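Local coordinates for ABC transporter substrate-binding protein (PDB 3LKV) that probably serves as the periplasmic substrate-binding component of an ABC transporter, here holding a phenylalanine in its pocket and binding zinc ions, at residues R26-L30 against L44-Y48; K10-S14 against F65-N69. One frame throughout, in Å; residues are numbered along the deposited sequence.

Contact 1: R26-L30 against L44-Y48; sequences RQGLL and LEFDY. With ZN (zinc ion), chain C.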
loop_
_atom_site.group_PDB
_atom_site.type_symbol
_atom_site.label_atom_id
_atom_site.label_comp_id
_atom_site.label_asym_id
_atom_site.label_seq_id
_atom_site.Cartn_x
_atom_site.Cartn_y
_atom_site.Cartn_z
ATOM N N ARG A 26 -7.676 -9.171 3.016
ATOM C CA ARG A 26 -7.508 -8.103 2.047
ATOM C C ARG A 26 -6.140 -8.163 1.352
ATOM O O ARG A 26 -6.056 -7.917 0.162
ATOM C CB ARG A 26 -7.716 -6.742 2.716
ATOM C CG ARG A 26 -7.712 -5.612 1.714
ATOM C CD ARG A 26 -8.148 -4.308 2.236
ATOM N NE ARG A 26 -7.024 -3.568 2.819
ATOM C CZ ARG A 26 -6.789 -3.460 4.119
ATOM N NH1 ARG A 26 -7.565 -4.062 5.007
ATOM N NH2 ARG A 26 -5.765 -2.775 4.540
ATOM N N GLN A 27 -5.080 -8.474 2.085
ATOM C CA GLN A 27 -3.757 -8.587 1.473
ATOM C C GLN A 27 -3.723 -9.759 0.494
ATOM O O GLN A 27 -3.122 -9.706 -0.603
ATOM C CB GLN A 27 -2.700 -8.817 2.550
ATOM C CG GLN A 27 -1.250 -8.769 2.004
ATOM C CD GLN A 27 -0.897 -7.437 1.355
ATOM O OE1 GLN A 27 -0.917 -6.415 2.021
ATOM N NE2 GLN A 27 -0.547 -7.445 0.049
ATOM N N GLY A 28 -4.347 -10.837 0.918
ATOM C CA GLY A 28 -4.471 -12.015 0.068
ATOM C C GLY A 28 -5.188 -11.746 -1.248
ATOM O O GLY A 28 -4.784 -12.239 -2.312
ATOM N N LEU A 29 -6.233 -10.942 -1.174
ATOM C CA LEU A 29 -6.955 -10.568 -2.352
ATOM C C LEU A 29 -6.069 -9.776 -3.336
ATOM O O LEU A 29 -6.066 -10.032 -4.547
ATOM C CB LEU A 29 -8.172 -9.752 -1.952
ATOM C CG LEU A 29 -8.890 -9.073 -3.125
ATOM C CD1 LEU A 29 -9.364 -10.095 -4.152
ATOM C CD2 LEU A 29 -10.079 -8.254 -2.571
ATOM N N LEU A 30 -5.384 -8.772 -2.784
ATOM C CA LEU A 30 -4.483 -7.964 -3.526
ATOM C C LEU A 30 -3.373 -8.803 -4.218
ATOM O O LEU A 30 -3.122 -8.621 -5.399
ATOM C CB LEU A 30 -3.871 -6.900 -2.608
ATOM C CG LEU A 30 -2.974 -5.834 -3.268
ATOM C CD1 LEU A 30 -3.864 -4.963 -4.249
ATOM C CD2 LEU A 30 -2.224 -4.952 -2.204
ATOM N N LEU A 44 -5.022 -1.989 -12.519
ATOM C CA LEU A 44 -5.927 -2.281 -11.405
ATOM C C LEU A 44 -5.996 -1.042 -10.545
ATOM O O LEU A 44 -4.961 -0.540 -10.151
ATOM C CB LEU A 44 -5.415 -3.459 -10.539
ATOM C CG LEU A 44 -6.195 -3.704 -9.250
ATOM C CD1 LEU A 44 -7.633 -4.138 -9.500
ATOM C CD2 LEU A 44 -5.439 -4.752 -8.359
ATOM N N GLU A 45 -7.205 -0.560 -10.289
ATOM C CA GLU A 45 -7.481 0.482 -9.303
ATOM C C GLU A 45 -8.187 -0.305 -8.177
ATOM O O GLU A 45 -9.261 -0.868 -8.371
ATOM C CB GLU A 45 -8.393 1.585 -9.874
ATOM C CG GLU A 45 -8.837 2.660 -8.836
ATOM C CD GLU A 45 -9.912 3.644 -9.378
ATOM O OE1 GLU A 45 -10.210 3.583 -10.573
ATOM O OE2 GLU A 45 -10.441 4.516 -8.619
ATOM N N PHE A 46 -7.566 -0.320 -7.016
ATOM C CA PHE A 46 -8.023 -1.125 -5.888
ATOM C C PHE A 46 -8.345 -0.092 -4.794
ATOM O O PHE A 46 -7.470 0.439 -4.169
ATOM C CB PHE A 46 -6.865 -2.039 -5.503
ATOM C CG PHE A 46 -7.148 -2.997 -4.431
ATOM C CD1 PHE A 46 -7.663 -4.237 -4.709
ATOM C CD2 PHE A 46 -6.815 -2.697 -3.111
ATOM C CE1 PHE A 46 -7.858 -5.180 -3.698
ATOM C CE2 PHE A 46 -7.017 -3.638 -2.087
ATOM C CZ PHE A 46 -7.520 -4.871 -2.381
ATOM N N ASP A 47 -9.594 0.229 -4.624
ATOM C CA ASP A 47 -10.001 1.198 -3.605
ATOM C C ASP A 47 -10.498 0.399 -2.407
ATOM O O ASP A 47 -11.065 -0.673 -2.556
ATOM C CB ASP A 47 -11.158 2.042 -4.130
ATOM C CG ASP A 47 -10.744 2.975 -5.256
ATOM O OD1 ASP A 47 -9.615 3.464 -5.214
ATOM O OD2 ASP A 47 -11.554 3.256 -6.165
ATOM N N TYR A 48 -10.350 0.987 -1.244
ATOM C CA TYR A 48 -10.487 0.333 0.018
ATOM C C TYR A 48 -11.067 1.342 1.030
ATOM O O TYR A 48 -10.608 2.466 1.140
ATOM C CB TYR A 48 -9.096 -0.126 0.461
ATOM C CG TYR A 48 -9.091 -0.445 1.897
ATOM C CD1 TYR A 48 -9.946 -1.436 2.395
ATOM C CD2 TYR A 48 -8.339 0.303 2.798
ATOM C CE1 TYR A 48 -10.014 -1.707 3.756
ATOM C CE2 TYR A 48 -8.406 0.039 4.174
ATOM C CZ TYR A 48 -9.255 -0.957 4.629
ATOM O OH TYR A 48 -9.301 -1.246 5.984
HETATM ZN ZN ZN C . -10.024 4.695 -6.664
#
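Segment 26-30 of helix 20-35 runs nearly antiparallel to 44-48 of the edge strand 44-50, the two short axes at 171° and 11.4 Å apart at their closest, so side chains alone fill the gap and no hydrogen bond crosses it. Arg-26 comes first, its CA-CB bond aimed at the strand. Its guanidinium lies flat on the ring of Tyr-48, planes 13° apart, with CZ 3.8 Å from the ring centroid in a cation-pi stack; CD approaches CD1 of the tyrosine to 3.4 Å. The polar ends are held elsewhere, Arg-26 by Asp-23 and Gln-15, Tyr-48 by Glu-18. Closer to its backbone, the arginine sets CG 4.2 Å from CZ of Phe-46, at the ring's edge. Leu-29 then brings CD2 to the same edge, 4.0 Å from Phe-46 CE1. Leu-30 takes the face: its CD1 sits 3.7 Å from the centroid of the Phe-46 ring, nearly on the normal, a CH-pi contact, and also reaches Leu-44 CD2 at 4.4 Å. Strand alternation explains the division: Leu-44, Phe-46 and Tyr-48 face the helix, while Glu-45 and Asp-47 leave from the opposite side and bind zinc, through Glu-45 OE2 (2.0 Å) and Asp-47 OD1 (1.9 Å) and OD2 (2.2 Å). Glu-45 and Asp-47 of the second subunit bind zinc there too, placing the metal between the two subunits of the assembly. The helix-on-strand packing belongs to the beta-alpha-beta unit 9-15, 20-35, 44-50, a building block of the Rossmann-like lobe of periplasmic binding proteins.

Contact 2: K10-S14 against F65-N69; sequences KVAVS and FVGEN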
loop_
_atom_site.group_PDB
_atom_site.type_symbol
_atom_site.label_atom_id
_atom_site.label_comp_id
_atom_site.label_asym_id
_atom_site.label_seq_id
_atom_site.Cartn_x
_atom_site.Cartn_y
_atom_site.Cartn_z
ATOM N N LYS A 10 -11.599 -1.886 -11.975
ATOM C CA LYS A 10 -11.853 -1.132 -10.757
ATOM C C LYS A 10 -12.543 -2.017 -9.737
ATOM O O LYS A 10 -13.645 -2.465 -9.943
ATOM C CB LYS A 10 -12.689 0.096 -11.060
ATOM C CG LYS A 10 -12.841 1.091 -9.875
ATOM C CD LYS A 10 -13.291 2.532 -10.411
ATOM C CE LYS A 10 -14.140 3.366 -9.389
ATOM N NZ LYS A 10 -13.382 4.274 -8.446
ATOM N N VAL A 11 -11.834 -2.285 -8.658
ATOM C CA VAL A 11 -12.271 -3.162 -7.588
ATOM C C VAL A 11 -12.339 -2.314 -6.316
ATOM O O VAL A 11 -11.333 -1.717 -5.920
ATOM C CB VAL A 11 -11.313 -4.331 -7.445
ATOM C CG1 VAL A 11 -11.699 -5.238 -6.250
ATOM C CG2 VAL A 11 -11.300 -5.138 -8.804
ATOM N N ALA A 12 -13.516 -2.297 -5.679
ATOM C CA ALA A 12 -13.746 -1.500 -4.495
ATOM C C ALA A 12 -14.057 -2.428 -3.326
ATOM O O ALA A 12 -14.976 -3.236 -3.418
ATOM C CB ALA A 12 -14.920 -0.511 -4.747
ATOM N N VAL A 13 -13.284 -2.280 -2.263
ATOM C CA VAL A 13 -13.257 -3.181 -1.157
ATOM C C VAL A 13 -13.744 -2.492 0.095
ATOM O O VAL A 13 -13.182 -1.472 0.502
ATOM C CB VAL A 13 -11.842 -3.694 -0.872
ATOM C CG1 VAL A 13 -11.893 -4.698 0.281
ATOM C CG2 VAL A 13 -11.200 -4.320 -2.130
ATOM N N SER A 14 -14.804 -3.022 0.683
ATOM C CA SER A 14 -15.340 -2.525 1.912
ATOM C C SER A 14 -15.189 -3.556 3.029
ATOM O O SER A 14 -15.578 -4.712 2.876
ATOM C CB SER A 14 -16.808 -2.278 1.693
ATOM O OG SER A 14 -17.437 -1.746 2.858
ATOM N N PHE A 65 -19.378 3.896 -2.852
ATOM C CA PHE A 65 -18.743 2.997 -3.814
ATOM C C PHE A 65 -19.668 2.711 -4.985
ATOM O O PHE A 65 -19.234 2.725 -6.149
ATOM C CB PHE A 65 -18.347 1.652 -3.188
ATOM C CG PHE A 65 -17.027 1.642 -2.470
ATOM C CD1 PHE A 65 -16.064 2.605 -2.669
ATOM C CD2 PHE A 65 -16.727 0.601 -1.622
ATOM C CE1 PHE A 65 -14.832 2.562 -1.968
ATOM C CE2 PHE A 65 -15.500 0.543 -0.977
ATOM C CZ PHE A 65 -14.573 1.523 -1.151
ATOM N N VAL A 66 -20.942 2.449 -4.707
ATOM C CA VAL A 66 -21.860 2.199 -5.821
ATOM C C VAL A 66 -21.935 3.395 -6.786
ATOM O O VAL A 66 -22.049 3.209 -7.946
ATOM C CB VAL A 66 -23.270 1.773 -5.361
ATOM C CG1 VAL A 66 -24.270 1.892 -6.556
ATOM C CG2 VAL A 66 -23.187 0.342 -4.784
ATOM N N GLY A 67 -21.830 4.608 -6.281
ATOM C CA GLY A 67 -21.880 5.773 -7.137
ATOM C C GLY A 67 -20.621 6.012 -7.977
ATOM O O GLY A 67 -20.655 6.853 -8.802
ATOM N N GLU A 68 -19.514 5.310 -7.707
ATOM C CA GLU A 68 -18.281 5.404 -8.474
ATOM C C GLU A 68 -18.183 4.282 -9.545
ATOM O O GLU A 68 -17.118 4.071 -10.128
ATOM C CB GLU A 68 -17.087 5.298 -7.502
ATOM C CG GLU A 68 -16.944 6.472 -6.553
ATOM C CD GLU A 68 -15.927 6.238 -5.409
ATOM O OE1 GLU A 68 -15.288 5.140 -5.291
ATOM O OE2 GLU A 68 -15.773 7.178 -4.607
ATOM N N ASN A 69 -19.266 3.554 -9.789
ATOM C CA ASN A 69 -19.266 2.520 -10.818
ATOM C C ASN A 69 -18.001 1.618 -10.911
ATOM O O ASN A 69 -17.275 1.621 -11.884
ATOM C CB ASN A 69 -19.587 3.186 -12.140
ATOM C CG ASN A 69 -20.796 4.135 -12.002
ATOM O OD1 ASN A 69 -21.872 3.730 -11.549
ATOM N ND2 ASN A 69 -20.586 5.415 -12.300
#
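Near the C-terminal end of helix 55-66, Phe-65 lays its ring on strand 9-15. The methyl group of Ala-12 sits over one face of that ring, CB 3.7 Å from its centroid and only 9° off the normal, a CH-pi contact. The ring edge reaches further along the strand, with CE2 3.4 Å from the carbonyl O of Val-13 and 4.1 Å from CB of Ser-14. Leu-73 of the neighbouring strand 72-76 also touches Phe-65, and the residue is buried between helix and sheet. Val-66 opens a type I turn that ends at Asn-69; Glu-68 N donates to Phe-65 O at 3.0 Å, and the bond from Asn-69 N to Val-66 O is weak at 3.4 Å. Past Gly-67, the turn delivers Glu-68 over Lys-10. The lysine CE lies 3.1 Å from the backbone O of Glu-68, and NZ makes a long salt bridge to OE1 of Glu-68, at 3.8 Å. The lysine has closer partners: its NZ hydrogen-bonds Glu-45 and Asp-47 of its own chain, both zinc ligands, and Glu-68 itself packs on Glu-45 of the second subunit. Asn-69 closes the turn, its CA-CB bond pointing away and its O 4.3 Å from Lys-10 CD, before the chain enters strand 72-76. The contact belongs to the beta-alpha-beta crossover 44-50, 55-66, 72-76, which passes over strand 9-15 lying between its two strands, in the three-layer alpha/beta/alpha lobe of type I periplasmic binding proteins.

Overall arrangement
Contacts 1 and 2, with centres 12 Å apart, pack the two faces of one parallel sheet: helix 20-35 lies on one and the end of helix 55-66 on the other. Their strands are neighbours, joined by Asp-47 N to Val-11 O at 2.9 Å and Asp-47 O to Val-13 N at 2.8 Å, both probable hydrogen bonds; Phe-46 CZ also packs 3.7 Å from Val-13 CG2. The zinc site connects them further, since Lys-10 of contact 2 comes within about 4 Å of the ion (side chain to metal), and both contacts touch the second subunit. The bound phenylalanine is farther, about 12 Å from the Arg-26 side chain and 11 Å from that of Ser-14.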